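Local coordinates for TIGR00266 family protein (Pseudomonas aeruginosa, PDB 1YOX) that is of unknown function but belongs to the AIM24 family, named for mitochondrial biogenesis, and may associate with further copies of itself, at the interface of chains A and B. Sequence-based numbering; all coordinates share one arbitrary frame. Chains: chain A/B, hypothetical protein PA3696.

The interface of chains A and B. Residues chain A 224-225, 229-230, 233; chain B 35-36, 38, 93-97.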
loop_
_atom_site.group_PDB
_atom_site.type_symbol
_atom_site.label_atom_id
_atom_site.label_comp_id
_atom_site.label_asym_id
_atom_site.label_seq_id
_atom_site.Cartn_x
_atom_site.Cartn_y
_atom_site.Cartn_z
ATOM N N SER A 224 -6.552 7.109 -7.344
ATOM C CA SER A 224 -5.765 8.136 -6.649
ATOM C C SER A 224 -4.248 7.881 -6.660
ATOM O O SER A 224 -3.451 8.832 -6.546
ATOM C CB SER A 224 -6.207 8.265 -5.210
ATOM O OG SER A 224 -5.734 7.150 -4.480
ATOM N N LEU A 225 -3.856 6.614 -6.776
ATOM C CA LEU A 225 -2.443 6.260 -6.755
ATOM C C LEU A 225 -2.010 5.412 -7.972
ATOM O O LEU A 225 -1.933 4.175 -7.866
ATOM C CB LEU A 225 -2.073 5.583 -5.425
ATOM C CG LEU A 225 -0.604 5.213 -5.168
ATOM C CD1 LEU A 225 0.350 6.409 -5.383
ATOM C CD2 LEU A 225 -0.396 4.546 -3.781
ATOM N N ARG A 229 3.143 7.049 -10.538
ATOM C CA ARG A 229 3.403 8.005 -9.454
ATOM C C ARG A 229 4.132 7.349 -8.259
ATOM O O ARG A 229 5.039 7.916 -7.668
ATOM C CB ARG A 229 2.072 8.634 -8.999
ATOM C CG ARG A 229 2.233 9.820 -8.049
ATOM C CD ARG A 229 0.873 10.270 -7.460
ATOM N NE ARG A 229 0.039 10.958 -8.448
ATOM C CZ ARG A 229 -0.959 11.795 -8.155
ATOM N NH1 ARG A 229 -1.286 12.055 -6.888
ATOM N NH2 ARG A 229 -1.627 12.380 -9.138
ATOM N N LEU A 230 3.707 6.146 -7.906
ATOM C CA LEU A 230 4.289 5.396 -6.823
ATOM C C LEU A 230 5.759 5.059 -7.132
ATOM O O LEU A 230 6.657 5.377 -6.367
ATOM C CB LEU A 230 3.442 4.143 -6.604
ATOM C CG LEU A 230 3.609 3.233 -5.378
ATOM C CD1 LEU A 230 4.405 2.074 -5.752
ATOM C CD2 LEU A 230 4.184 3.917 -4.075
ATOM N N ARG A 233 8.062 8.313 -7.511
ATOM C CA ARG A 233 8.340 8.897 -6.214
ATOM C C ARG A 233 9.249 8.011 -5.340
ATOM O O ARG A 233 10.082 8.510 -4.589
ATOM C CB ARG A 233 7.013 9.248 -5.504
ATOM C CG ARG A 233 6.353 10.552 -6.008
ATOM C CD ARG A 233 7.183 11.803 -5.601
ATOM N NE ARG A 233 8.060 11.478 -4.461
ATOM C CZ ARG A 233 9.236 12.048 -4.181
ATOM N NH1 ARG A 233 9.721 13.048 -4.928
ATOM N NH2 ARG A 233 9.915 11.611 -3.121
ATOM N N GLY B 35 1.767 17.428 -8.594
ATOM C CA GLY B 35 1.828 15.978 -8.605
ATOM C C GLY B 35 0.846 15.325 -7.656
ATOM O O GLY B 35 0.546 14.147 -7.821
ATOM N N ALA B 36 0.331 16.082 -6.683
ATOM C CA ALA B 36 -0.672 15.574 -5.748
ATOM C C ALA B 36 -2.062 15.475 -6.349
ATOM O O ALA B 36 -2.806 14.532 -6.042
ATOM C CB ALA B 36 -0.700 16.402 -4.487
ATOM N N ASN B 38 -5.359 14.675 -8.425
ATOM C CA ASN B 38 -5.894 13.556 -9.206
ATOM C C ASN B 38 -6.882 13.986 -10.290
ATOM O O ASN B 38 -6.720 13.612 -11.444
ATOM C CB ASN B 38 -6.555 12.502 -8.286
ATOM C CG ASN B 38 -5.604 12.000 -7.191
ATOM O OD1 ASN B 38 -4.459 11.664 -7.458
ATOM N ND2 ASN B 38 -6.070 11.989 -5.962
ATOM N N ALA B 93 -4.166 13.254 -3.623
ATOM C CA ALA B 93 -3.641 12.107 -2.854
ATOM C C ALA B 93 -2.127 12.118 -2.744
ATOM O O ALA B 93 -1.470 12.665 -3.594
ATOM C CB ALA B 93 -4.132 10.748 -3.434
ATOM N N ALA B 94 -1.601 11.503 -1.691
ATOM C CA ALA B 94 -0.159 11.256 -1.523
ATOM C C ALA B 94 0.314 10.088 -2.427
ATOM O O ALA B 94 -0.495 9.261 -2.831
ATOM C CB ALA B 94 0.162 10.968 -0.059
ATOM N N PRO B 95 1.620 10.042 -2.759
ATOM C CA PRO B 95 2.161 9.018 -3.648
ATOM C C PRO B 95 2.486 7.687 -2.979
ATOM O O PRO B 95 3.331 6.928 -3.470
ATOM C CB PRO B 95 3.441 9.659 -4.185
ATOM C CG PRO B 95 3.861 10.685 -3.135
ATOM C CD PRO B 95 2.643 11.020 -2.317
ATOM N N TYR B 96 1.826 7.398 -1.860
ATOM C CA TYR B 96 1.948 6.099 -1.223
ATOM C C TYR B 96 0.665 5.817 -0.457
ATOM O O TYR B 96 -0.012 6.761 -0.082
ATOM C CB TYR B 96 3.183 6.060 -0.304
ATOM C CG TYR B 96 3.300 7.222 0.665
ATOM C CD1 TYR B 96 3.165 7.013 2.038
ATOM C CD2 TYR B 96 3.597 8.522 0.214
ATOM C CE1 TYR B 96 3.309 8.074 2.958
ATOM C CE2 TYR B 96 3.720 9.598 1.126
ATOM C CZ TYR B 96 3.562 9.357 2.495
ATOM O OH TYR B 96 3.708 10.386 3.407
ATOM N N PRO B 97 0.331 4.532 -0.210
ATOM C CA PRO B 97 -0.956 4.183 0.390
ATOM C C PRO B 97 -1.120 4.568 1.862
ATOM O O PRO B 97 -0.264 4.251 2.708
ATOM C CB PRO B 97 -1.010 2.655 0.261
ATOM C CG PRO B 97 0.338 2.204 0.061
ATOM C CD PRO B 97 1.149 3.332 -0.498
#
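A:Arg229, on the first turn of helix 227-236, reaches across to the loop just before strand 37-41 of chain B. CG stands anti to the backbone N (chi1 -170°) and the chain runs extended until it bends at chi3, which swings the guanidinium over the carbonyl end of B:Gly35. The B:Gly35 carbonyl lies against one face near its rim, with no N-H aimed at it, so the contact is close but not a hydrogen bond. NH1 instead donates to B:Ala36 O at 3.0 Å, fairly straight at the hydrogen, though it sits above the carbonyl plane. B:Asn38 crosses the arginine at about a right angle, its amide plane tilted only 23° from the guanidinium. As modelled, B:Asn38 OD1 comes to 3.1 Å from A:Ser224 O, a clash of two acceptors; a flipped amide would put ND2 there, although OD1 is also 3.2 Å from A:Arg229 NH1. A:Ser224 O lies toward the opposite face of the guanidinium, so carbonyls from both chains flank the probable positive charge.

Beside this polar patch, B:Pro95 wedges between the helix and the segment leading into it. Its CB lies 3.5 Å from A:Arg233 CG, the two side chains running alongside each other, while the A:Arg229 side chain crosses that of B:Pro95 at about a right angle. A:Leu225, with CG anti to its backbone N (chi1 -176°), forks over the B:Pro95 to B:Pro97 backbone: CD1 rests on B:Pro95 C at 3.5 Å, and CD2 on B:Pro97 N at 3.6 Å. A:Ser224 CB meets the B:Ala93 methyl at 3.7 Å. This patch thus docks helix 227-236 and the residues just before it onto loops of the other copy and the start of strand 37-41, perhaps helping to hold the three-chain assembly together.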